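PDB 2QWU: intracellular growth locus, subunit C from Francisella tularensis subsp. tularensis, which is encoded in the Francisella pathogenicity island and probably takes part in host-cell invasion and growth inside host cells. Local coordinates for residues E16-R21 / I139-S144; D39-A44 / I89-L94; S82-I87 / E147-S152; P191-C194 / D199-V202. The protein carries 2 engineered substitutions. All coordinates share one frame; numbering follows the deposited sequence. Where two conformers were deposited one is given.

Contacts 1, 2 and 3 all reach the large antiparallel sheet, and contact 4 is a separate hairpin. Contacts 1 and 4 are direct neighbours, with centres about 9 Å apart. The backbone of 139-144 runs beside 191-194: Asp-142 N lies 2.9 Å from Pro-191 O and Met-140 O lies 3.1 Å from Cys-193 N, both probable hydrogen bonds. Contacts 2 and 3 share strand 86-96. Their centres are about 17 Å apart, and they meet where Ile-89 CD1 lies 4.3 Å from Leu-148 CD1. Contacts 1 and 2 do not touch; their nearest atoms are about 5 Å apart. Contacts 2 and 4 are the farthest apart, about 24 Å between centres.

Contact 1. Residues E16-R21 / I139-S144; sequences ETIHVR and IMIDLS
Val-20 meets both Met-140 and Ile-141, and Ile-18 meets Ile-141. All the contacts across this pair are apolar and between buried side chains. Met-140 is present as selenomethionine. Its chain runs straight to SE and then bends (chi3 -61°), which brings CE to 3.7 Å from Val-20 CG1. SE itself lies 4.0 Å from the same methyl, and the two side chains meet at a slant. Ile-141 lies alongside Val-20, the two running in opposite directions. Its CD1 is 3.9 Å from Val-20 CG2 and 4.0 Å from Ile-18 CG2. One methyl thus bridges two residues of the strand.

Strand 18-21 pairs with strand 71-79 of the large antiparallel sheet. Ile-18 and Val-20 alternate with His-19, which points away, so one face of the strand meets the loop between strands 137-138 and 147-150.

The loop has its own polar contacts. Asp-142 OD1 accepts from Ser-144 N at 3.0 Å, an Asx turn, and from Ser-144 OG at 2.7 Å through its syn lone pair. Gln-129 holds the loop through Met-140 N and Ile-141 O.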
loop_
_atom_site.group_PDB
_atom_site.type_symbol
_atom_site.label_atom_id
_atom_site.label_comp_id
_atom_site.label_asym_id
_atom_site.label_seq_id
_atom_site.Cartn_x
_atom_site.Cartn_y
_atom_site.Cartn_z
ATOM N N GLU A 16 12.046 -6.028 14.176
ATOM C CA GLU A 16 12.121 -4.593 14.178
ATOM C C GLU A 16 11.018 -4.065 13.248
ATOM O O GLU A 16 10.477 -4.805 12.432
ATOM C CB GLU A 16 13.494 -4.218 13.610
ATOM C CG GLU A 16 13.894 -2.738 13.680
ATOM C CD GLU A 16 15.277 -2.448 13.036
ATOM O OE1 GLU A 16 16.116 -3.365 12.938
ATOM O OE2 GLU A 16 15.511 -1.282 12.632
ATOM N N THR A 17 10.719 -2.778 13.353
ATOM C CA THR A 17 9.767 -2.151 12.441
ATOM C C THR A 17 10.215 -2.302 10.964
ATOM O O THR A 17 11.410 -2.156 10.643
ATOM C CB THR A 17 9.642 -0.666 12.781
ATOM O OG1 THR A 17 9.048 -0.558 14.063
ATOM C CG2 THR A 17 8.722 0.070 11.768
ATOM N N ILE A 18 9.255 -2.616 10.079
ATOM C CA ILE A 18 9.528 -2.777 8.656
ATOM C C ILE A 18 8.949 -1.519 8.054
ATOM O O ILE A 18 7.815 -1.079 8.418
ATOM C CB ILE A 18 8.798 -4.038 8.088
ATOM C CG1 ILE A 18 9.413 -5.306 8.702
ATOM C CG2 ILE A 18 8.922 -4.097 6.575
ATOM C CD1 ILE A 18 8.779 -6.560 8.189
ATOM N N HIS A 19 9.705 -0.919 7.156
ATOM C CA HIS A 19 9.288 0.319 6.562
ATOM C C HIS A 19 9.587 0.281 5.071
ATOM O O HIS A 19 10.679 -0.112 4.657
ATOM C CB HIS A 19 10.058 1.497 7.208
ATOM C CG HIS A 19 9.607 2.849 6.743
ATOM N ND1 HIS A 19 10.302 3.587 5.818
ATOM C CD2 HIS A 19 8.558 3.612 7.134
ATOM C CE1 HIS A 19 9.714 4.764 5.661
ATOM N NE2 HIS A 19 8.660 4.808 6.446
ATOM N N VAL A 20 8.610 0.662 4.272
ATOM C CA VAL A 20 8.834 0.730 2.834
ATOM C C VAL A 20 8.390 2.098 2.370
ATOM O O VAL A 20 7.378 2.662 2.836
ATOM C CB VAL A 20 8.047 -0.350 2.014
ATOM C CG1 VAL A 20 8.143 0.010 0.510
ATOM C CG2 VAL A 20 8.642 -1.761 2.250
ATOM N N ARG A 21 9.118 2.650 1.425
ATOM C CA ARG A 21 8.764 3.939 0.916
ATOM C C ARG A 21 9.251 4.028 -0.515
ATOM O O ARG A 21 10.397 3.619 -0.821
ATOM C CB ARG A 21 9.438 4.987 1.765
ATOM C CG ARG A 21 9.480 6.378 1.188
ATOM C CD ARG A 21 10.745 6.978 1.712
ATOM N NE ARG A 21 10.750 6.874 3.160
ATOM C CZ ARG A 21 10.416 7.880 3.955
ATOM N NH1 ARG A 21 10.070 9.046 3.412
ATOM N NH2 ARG A 21 10.392 7.714 5.273
ATOM N N ILE A 139 9.726 -9.036 -4.786
ATOM C CA ILE A 139 8.845 -8.196 -3.977
ATOM C C ILE A 139 9.649 -7.543 -2.865
ATOM O O ILE A 139 10.820 -7.906 -2.650
ATOM C CB ILE A 139 7.753 -9.026 -3.232
ATOM C CG1 ILE A 139 8.382 -10.002 -2.206
ATOM C CG2 ILE A 139 6.849 -9.783 -4.271
ATOM C CD1 ILE A 139 7.328 -10.718 -1.297
HETATM N N MSE A 140 9.037 -6.540 -2.239
HETATM C CA MSE A 140 9.579 -5.990 -0.982
HETATM C C MSE A 140 8.648 -6.653 0.055
HETATM O O MSE A 140 9.093 -7.366 0.915
HETATM C CB MSE A 140 9.496 -4.467 -0.916
HETATM C CG MSE A 140 10.639 -3.846 -1.801
HETATM SE SE MSE A 140 10.626 -1.963 -1.878
HETATM C CE MSE A 140 8.985 -1.671 -2.633
ATOM N N ILE A 141 7.339 -6.434 -0.082
ATOM C CA ILE A 141 6.342 -7.052 0.805
ATOM C C ILE A 141 5.143 -7.480 -0.088
ATOM O O ILE A 141 4.686 -6.708 -0.930
ATOM C CB ILE A 141 5.728 -6.057 1.782
ATOM C CG1 ILE A 141 6.788 -5.382 2.618
ATOM C CG2 ILE A 141 4.714 -6.810 2.647
ATOM C CD1 ILE A 141 6.159 -4.393 3.636
ATOM N N ASP A 142 4.609 -8.675 0.148
ATOM C CA ASP A 142 3.403 -9.122 -0.594
ATOM C C ASP A 142 2.178 -8.716 0.247
ATOM O O ASP A 142 1.862 -9.329 1.276
ATOM C CB ASP A 142 3.422 -10.669 -0.799
ATOM C CG ASP A 142 2.308 -11.151 -1.705
ATOM O OD1 ASP A 142 1.372 -10.360 -1.946
ATOM O OD2 ASP A 142 2.355 -12.329 -2.189
ATOM N N LEU A 143 1.494 -7.664 -0.183
ATOM C CA LEU A 143 0.352 -7.144 0.559
ATOM C C LEU A 143 -0.979 -7.755 0.078
ATOM O O LEU A 143 -2.032 -7.355 0.525
ATOM C CB LEU A 143 0.271 -5.611 0.348
ATOM C CG LEU A 143 1.478 -4.876 0.958
ATOM C CD1 LEU A 143 1.386 -3.374 0.569
ATOM C CD2 LEU A 143 1.526 -5.072 2.478
ATOM N N SER A 144 -0.917 -8.699 -0.846
ATOM C CA SER A 144 -2.156 -9.217 -1.417
ATOM C C SER A 144 -3.176 -9.653 -0.409
ATOM O O SER A 144 -2.876 -10.427 0.492
ATOM C CB SER A 144 -1.881 -10.379 -2.417
ATOM O OG SER A 144 -0.918 -10.000 -3.393
#

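Contact 2. Residues D39-A44 / I89-L94; sequences DSLTIA and ITLGVL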
loop_
_atom_site.group_PDB
_atom_site.type_symbol
_atom_site.label_atom_id
_atom_site.label_comp_id
_atom_site.label_asym_id
_atom_site.label_seq_id
_atom_site.Cartn_x
_atom_site.Cartn_y
_atom_site.Cartn_z
ATOM N N ASP A 39 -4.208 -4.137 -7.295
ATOM C CA ASP A 39 -5.218 -4.149 -8.360
ATOM C C ASP A 39 -6.643 -3.876 -7.919
ATOM O O ASP A 39 -7.549 -3.724 -8.776
ATOM C CB ASP A 39 -5.114 -5.456 -9.205
ATOM C CG ASP A 39 -5.516 -6.690 -8.441
ATOM O OD1 ASP A 39 -5.920 -6.568 -7.269
ATOM O OD2 ASP A 39 -5.450 -7.826 -9.039
ATOM N N SER A 40 -6.844 -3.749 -6.616
ATOM C CA SER A 40 -8.143 -3.378 -6.087
ATOM C C SER A 40 -7.957 -2.780 -4.703
ATOM O O SER A 40 -6.945 -3.028 -4.057
ATOM C CB SER A 40 -9.102 -4.566 -6.040
ATOM O OG SER A 40 -8.781 -5.425 -4.978
ATOM N N LEU A 41 -8.919 -1.974 -4.263
ATOM C CA LEU A 41 -8.864 -1.364 -2.975
ATOM C C LEU A 41 -10.284 -0.985 -2.539
ATOM O O LEU A 41 -11.024 -0.317 -3.263
ATOM C CB LEU A 41 -7.996 -0.067 -3.001
ATOM C CG LEU A 41 -8.036 0.792 -1.712
ATOM C CD1 LEU A 41 -7.399 0.087 -0.552
ATOM C CD2 LEU A 41 -7.356 2.149 -2.007
ATOM N N THR A 42 -10.647 -1.436 -1.357
ATOM C CA THR A 42 -11.914 -1.062 -0.767
ATOM C C THR A 42 -11.667 -0.378 0.554
ATOM O O THR A 42 -10.911 -0.880 1.366
ATOM C CB THR A 42 -12.793 -2.279 -0.547
ATOM O OG1 THR A 42 -12.929 -2.919 -1.807
ATOM C CG2 THR A 42 -14.223 -1.853 -0.008
ATOM N N ILE A 43 -12.311 0.774 0.751
ATOM C CA ILE A 43 -12.177 1.513 2.006
ATOM C C ILE A 43 -13.563 1.818 2.588
ATOM O O ILE A 43 -14.363 2.512 1.948
ATOM C CB ILE A 43 -11.440 2.869 1.794
ATOM C CG1 ILE A 43 -9.997 2.618 1.343
ATOM C CG2 ILE A 43 -11.386 3.653 3.133
ATOM C CD1 ILE A 43 -9.277 3.893 0.927
ATOM N N ALA A 44 -13.815 1.314 3.797
ATOM C CA ALA A 44 -15.099 1.539 4.477
ATOM C C ALA A 44 -16.229 1.144 3.508
ATOM O O ALA A 44 -17.274 1.795 3.427
ATOM C CB ALA A 44 -15.212 3.018 4.887
ATOM N N ILE A 89 -0.150 3.524 6.619
ATOM C CA ILE A 89 -0.011 3.311 5.183
ATOM C C ILE A 89 -0.369 4.566 4.430
ATOM O O ILE A 89 -1.208 5.354 4.857
ATOM C CB ILE A 89 -0.905 2.077 4.725
ATOM C CG1 ILE A 89 -0.572 1.692 3.273
ATOM C CG2 ILE A 89 -2.433 2.427 4.796
ATOM C CD1 ILE A 89 -1.262 0.357 2.911
ATOM N N THR A 90 0.283 4.763 3.296
ATOM C CA THR A 90 0.016 5.911 2.425
ATOM C C THR A 90 -0.266 5.361 1.030
ATOM O O THR A 90 0.545 4.607 0.494
ATOM C CB THR A 90 1.227 6.866 2.373
ATOM O OG1 THR A 90 1.445 7.389 3.704
ATOM C CG2 THR A 90 0.901 8.061 1.497
ATOM N N LEU A 91 -1.466 5.680 0.514
ATOM C CA LEU A 91 -1.903 5.179 -0.787
ATOM C C LEU A 91 -2.121 6.320 -1.770
ATOM O O LEU A 91 -2.528 7.393 -1.367
ATOM C CB LEU A 91 -3.245 4.412 -0.601
ATOM C CG LEU A 91 -3.231 3.240 0.386
ATOM C CD1 LEU A 91 -4.597 2.977 0.941
ATOM C CD2 LEU A 91 -2.740 2.041 -0.350
ATOM N N GLY A 92 -1.850 6.078 -3.052
ATOM C CA GLY A 92 -2.087 7.080 -4.072
ATOM C C GLY A 92 -3.279 6.587 -4.901
ATOM O O GLY A 92 -3.264 5.448 -5.338
ATOM N N VAL A 93 -4.323 7.415 -5.066
ATOM C CA VAL A 93 -5.466 7.014 -5.866
ATOM C C VAL A 93 -5.800 8.104 -6.872
ATOM O O VAL A 93 -5.441 9.270 -6.696
ATOM C CB VAL A 93 -6.711 6.696 -4.991
ATOM C CG1 VAL A 93 -6.366 5.560 -4.005
ATOM C CG2 VAL A 93 -7.136 7.969 -4.184
ATOM N N LEU A 94 -6.458 7.722 -7.957
ATOM C CA LEU A 94 -6.850 8.742 -8.961
ATOM C C LEU A 94 -8.385 8.891 -8.844
ATOM O O LEU A 94 -9.145 7.975 -9.182
ATOM C CB LEU A 94 -6.427 8.283 -10.359
ATOM C CG LEU A 94 -6.659 9.294 -11.471
ATOM C CD1 LEU A 94 -5.845 10.581 -11.292
ATOM C CD2 LEU A 94 -6.228 8.496 -12.763
#
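Leu-41 CG stands opposite the backbone N (chi1 171°), and with chi2 67° CD2 lies opposite CA and extends toward strand 86-96. Leu-91 answers with CG opposite its own carbonyl carbon (chi1 -57°), and its CD1 points back at Leu-41. The two leucines therefore reach toward each other and meet tip to tip, Leu-41 CD2 to Leu-91 CD1 at 4.1 Å. Val-93 approaches the same methyl from another direction. Its side chain runs at about a right angle to Leu-41, and Val-93 CG1 comes to 4.1 Å from Leu-41 CD2. Leu-41 CD2 is therefore packed against both side chains.

Strands 37-43 and 86-96 belong to the same antiparallel sheet but are not paired with each other. Strand 71-79 pairs with both. The closest CA atoms, those of Leu-41 and Val-93, are 9.5 Å apart, too far for backbone pairing, so the link is made by side chains. Here two strands of the sheet face each other across a buried apolar interior. Leu-91 and Val-93 both point toward strand 37-43. Ala-71 touches both Leu-41 and Val-93, and Val-73 packs on Leu-91. Ile-43 also points inward, and Val-107 of helix 97-114 packs against it.

Contact 3. Residues S82-I87 / E147-S152; sequences SINPTI and ELYPIS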
loop_
_atom_site.group_PDB
_atom_site.type_symbol
_atom_site.label_atom_id
_atom_site.label_comp_id
_atom_site.label_asym_id
_atom_site.label_seq_id
_atom_site.Cartn_x
_atom_site.Cartn_y
_atom_site.Cartn_z
ATOM N N SER A 82 3.170 -8.214 19.929
ATOM C CA SER A 82 2.983 -9.526 20.572
ATOM C C SER A 82 1.586 -10.064 20.208
ATOM O O SER A 82 1.405 -11.265 19.927
ATOM C CB SER A 82 3.149 -9.406 22.111
ATOM O OG SER A 82 2.336 -8.355 22.633
ATOM N N ILE A 83 0.605 -9.181 20.207
ATOM C CA ILE A 83 -0.713 -9.567 19.795
ATOM C C ILE A 83 -1.045 -9.002 18.398
ATOM O O ILE A 83 -1.231 -9.758 17.445
ATOM C CB ILE A 83 -1.808 -9.119 20.775
ATOM C CG1 ILE A 83 -1.558 -9.718 22.170
ATOM C CG2 ILE A 83 -3.125 -9.690 20.293
ATOM C CD1 ILE A 83 -2.666 -9.397 23.148
ATOM N N ASN A 84 -1.158 -7.685 18.276
ATOM C CA ASN A 84 -1.476 -7.116 16.972
ATOM C C ASN A 84 -0.431 -6.062 16.642
ATOM O O ASN A 84 0.102 -5.392 17.543
ATOM C CB ASN A 84 -2.873 -6.457 16.971
ATOM C CG ASN A 84 -3.991 -7.412 17.401
ATOM O OD1 ASN A 84 -4.008 -8.600 17.053
ATOM N ND2 ASN A 84 -4.929 -6.890 18.144
ATOM N N PRO A 85 -0.119 -5.899 15.349
ATOM C CA PRO A 85 0.875 -4.895 14.931
ATOM C C PRO A 85 0.273 -3.509 14.892
ATOM O O PRO A 85 -0.934 -3.366 15.052
ATOM C CB PRO A 85 1.243 -5.347 13.534
ATOM C CG PRO A 85 -0.074 -5.912 13.029
ATOM C CD PRO A 85 -0.510 -6.765 14.216
ATOM N N THR A 86 1.110 -2.485 14.722
ATOM C CA THR A 86 0.608 -1.105 14.582
ATOM C C THR A 86 1.076 -0.755 13.197
ATOM O O THR A 86 2.229 -0.995 12.864
ATOM C CB THR A 86 1.184 -0.128 15.625
ATOM O OG1 THR A 86 0.660 -0.461 16.929
ATOM C CG2 THR A 86 0.762 1.269 15.300
ATOM N N ILE A 87 0.166 -0.209 12.399
ATOM C CA ILE A 87 0.456 0.022 10.994
ATOM C C ILE A 87 0.010 1.372 10.502
ATOM O O ILE A 87 -1.058 1.873 10.887
ATOM C CB ILE A 87 -0.300 -1.106 10.152
ATOM C CG1 ILE A 87 0.305 -2.471 10.501
ATOM C CG2 ILE A 87 -0.212 -0.862 8.666
ATOM C CD1 ILE A 87 -0.497 -3.621 9.847
ATOM N N GLU A 147 -6.203 -7.219 5.008
ATOM C CA GLU A 147 -7.309 -6.437 5.527
ATOM C C GLU A 147 -6.828 -5.698 6.778
ATOM O O GLU A 147 -6.331 -6.304 7.749
ATOM C CB GLU A 147 -8.511 -7.290 5.923
ATOM C CG GLU A 147 -9.707 -6.423 6.349
ATOM C CD GLU A 147 -11.019 -7.215 6.387
ATOM O OE1 GLU A 147 -11.355 -7.741 7.461
ATOM O OE2 GLU A 147 -11.702 -7.334 5.334
ATOM N N LEU A 148 -6.948 -4.389 6.725
ATOM C CA LEU A 148 -6.530 -3.541 7.846
ATOM C C LEU A 148 -7.767 -2.892 8.482
ATOM O O LEU A 148 -8.792 -2.678 7.829
ATOM C CB LEU A 148 -5.625 -2.413 7.341
ATOM C CG LEU A 148 -4.373 -2.827 6.512
ATOM C CD1 LEU A 148 -3.753 -1.546 5.790
ATOM C CD2 LEU A 148 -3.329 -3.409 7.422
ATOM N N TYR A 149 -7.663 -2.546 9.759
ATOM C CA TYR A 149 -8.807 -1.915 10.426
ATOM C C TYR A 149 -8.237 -1.055 11.544
ATOM O O TYR A 149 -7.097 -1.217 11.935
ATOM C CB TYR A 149 -9.793 -3.003 10.944
ATOM C CG TYR A 149 -9.242 -3.924 12.000
ATOM C CD1 TYR A 149 -9.263 -3.553 13.323
ATOM C CD2 TYR A 149 -8.733 -5.175 11.665
ATOM C CE1 TYR A 149 -8.777 -4.417 14.322
ATOM C CE2 TYR A 149 -8.237 -6.035 12.620
ATOM C CZ TYR A 149 -8.272 -5.655 13.948
ATOM O OH TYR A 149 -7.806 -6.523 14.915
ATOM N N PRO A 150 -9.036 -0.131 12.086
ATOM C CA PRO A 150 -8.528 0.744 13.154
ATOM C C PRO A 150 -8.298 0.047 14.468
ATOM O O PRO A 150 -9.090 -0.803 14.861
ATOM C CB PRO A 150 -9.641 1.788 13.323
ATOM C CG PRO A 150 -10.391 1.737 12.008
ATOM C CD PRO A 150 -10.388 0.283 11.655
ATOM N N ILE A 151 -7.233 0.430 15.158
ATOM C CA ILE A 151 -6.972 -0.122 16.481
ATOM C C ILE A 151 -8.125 0.407 17.348
ATOM O O ILE A 151 -8.726 -0.333 18.146
ATOM C CB ILE A 151 -5.636 0.394 17.051
ATOM C CG1 ILE A 151 -4.460 -0.286 16.323
ATOM C CG2 ILE A 151 -5.598 0.098 18.546
ATOM C CD1 ILE A 151 -3.163 0.505 16.378
ATOM N N SER A 152 -8.440 1.683 17.164
ATOM C CA SER A 152 -9.525 2.345 17.890
ATOM C C SER A 152 -9.783 3.688 17.235
ATOM O O SER A 152 -8.969 4.154 16.452
ATOM C CB SER A 152 -9.119 2.573 19.344
ATOM O OG SER A 152 -8.163 3.618 19.412
#
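Ile-87 and Leu-148 form the buried part of this contact. Their side chains cross at about a right angle, and Ile-87 CD1 meets Leu-148 CD2 at 3.7 Å. Ile-87 CG1 and Leu-148 CG both lie opposite their carbonyl carbons (chi1 -65° and -54°). From there the ends of the two side chains meet methyl to methyl.

Thr-86 and Ile-151 also cross at about a right angle, but nearer the surface. Ile-151 CD1 faces the two branches of the threonine. It lies 4.0 Å from Thr-86 OG1 and 4.1 Å from Thr-86 CG2, so it touches both. Thr-86 was deposited in two conformers, and these distances hold for one of them.

The third approach is looser. Tyr-149 leaves its strand on the side away from 82-87, yet its long side chain brings the hydroxyl back toward Asn-84. The separation there is wide, and the exposed amide of Asn-84 is not reliably oriented.

The touching parts of the two segments run 109° apart, so side chains rather than paired backbones join them. Strand 173-184 links the two strands, for it pairs with both 86-96 and 147-150. Leu-183 bonds through its backbone to Ile-87 and packs on Leu-148, while Thr-184 is touched by Tyr-149 and Ile-151. Strand 71-79, with Met-76 and Ile-78 against Ile-87, closes the other flank.

Contact 4. Residues P191-C194 / D199-V202; sequences PVCC and DKGV
Val-192 and Gly-201 form the tight centre of this contact. They are an antiparallel hydrogen-bonded pair: Val-192 N donates to Gly-201 O at 3.0 Å, nearly straight at 174°, and Gly-201 N donates back to Val-192 O at 2.9 Å. Val-192 CG2 lies over the backbone of Gly-201, 3.7 Å from Gly-201 O. Its chi1 of -61° sets this methyl between the backbone N and the carbonyl carbon.

The two strands, 189-193 and 200-204, make a beta hairpin that is a two-stranded sheet apart from the large one. Toward the turn, Cys-194 N donates to Asp-199 O at 3.0 Å, and Cys-194 CB packs 3.8 Å from Asp-199 CB. The carboxylate of Asp-199 accepts from Ala-196 N inside the turn.

Packing is looser on the face that carries Pro-191, Cys-193, Lys-200 and Val-202. Cys-193 SG lies 4.1 Å from Lys-200 CG, and the lysine then runs on extended. Pro-191, Lys-200 and Val-202 are exposed here. Val-12 of helix 9-14 packs on Val-192, on the other face, and also touches Cys-194.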
loop_
_atom_site.group_PDB
_atom_site.type_symbol
_atom_site.label_atom_id
_atom_site.label_comp_id
_atom_site.label_asym_id
_atom_site.label_seq_id
_atom_site.Cartn_x
_atom_site.Cartn_y
_atom_site.Cartn_z
ATOM N N PRO A 191 4.648 -12.097 3.519
ATOM C CA PRO A 191 5.828 -12.552 2.763
ATOM C C PRO A 191 6.676 -11.282 2.436
ATOM O O PRO A 191 6.115 -10.203 2.153
ATOM C CB PRO A 191 5.226 -13.131 1.470
ATOM C CG PRO A 191 3.892 -13.511 1.815
ATOM C CD PRO A 191 3.411 -12.402 2.768
ATOM N N VAL A 192 8.003 -11.399 2.536
ATOM C CA VAL A 192 8.913 -10.291 2.223
ATOM C C VAL A 192 10.096 -10.824 1.431
ATOM O O VAL A 192 10.259 -12.031 1.273
ATOM C CB VAL A 192 9.447 -9.593 3.516
ATOM C CG1 VAL A 192 8.270 -9.020 4.280
ATOM C CG2 VAL A 192 10.299 -10.561 4.347
ATOM N N CYS A 193 10.885 -9.922 0.885
ATOM C CA CYS A 193 12.116 -10.337 0.193
ATOM C C CYS A 193 13.085 -9.219 0.447
ATOM O O CYS A 193 12.719 -8.022 0.322
ATOM C CB CYS A 193 11.915 -10.484 -1.302
ATOM S SG CYS A 193 13.392 -11.265 -2.077
ATOM N N CYS A 194 14.315 -9.618 0.772
ATOM C CA CYS A 194 15.354 -8.671 1.144
ATOM C C CYS A 194 16.295 -8.286 0.018
ATOM O O CYS A 194 15.793 -7.998 -1.077
ATOM C CB CYS A 194 16.078 -9.203 2.393
ATOM S SG CYS A 194 14.870 -9.508 3.764
ATOM N N ASP A 199 16.422 -13.933 -1.331
ATOM C CA ASP A 199 16.377 -13.618 0.113
ATOM C C ASP A 199 14.933 -13.521 0.625
ATOM O O ASP A 199 14.565 -12.577 1.375
ATOM C CB ASP A 199 17.091 -12.291 0.405
ATOM C CG ASP A 199 18.607 -12.411 0.394
ATOM O OD1 ASP A 199 19.121 -13.479 0.802
ATOM O OD2 ASP A 199 19.273 -11.423 0.010
ATOM N N LYS A 200 14.100 -14.480 0.217
ATOM C CA LYS A 200 12.705 -14.481 0.641
ATOM C C LYS A 200 12.519 -14.835 2.119
ATOM O O LYS A 200 13.305 -15.567 2.736
ATOM C CB LYS A 200 11.904 -15.451 -0.202
ATOM C CG LYS A 200 11.979 -15.110 -1.676
ATOM C CD LYS A 200 10.979 -15.901 -2.482
ATOM C CE LYS A 200 11.169 -15.618 -3.967
ATOM N NZ LYS A 200 10.013 -16.087 -4.795
ATOM N N GLY A 201 11.483 -14.281 2.708
ATOM C CA GLY A 201 11.249 -14.616 4.080
ATOM C C GLY A 201 9.825 -14.326 4.434
ATOM O O GLY A 201 9.012 -13.968 3.590
ATOM N N VAL A 202 9.539 -14.504 5.716
ATOM C CA VAL A 202 8.205 -14.260 6.250
ATOM C C VAL A 202 8.377 -13.399 7.482
ATOM O O VAL A 202 9.048 -13.808 8.445
ATOM C CB VAL A 202 7.534 -15.588 6.649
ATOM C CG1 VAL A 202 6.181 -15.295 7.396
ATOM C CG2 VAL A 202 7.325 -16.443 5.394
#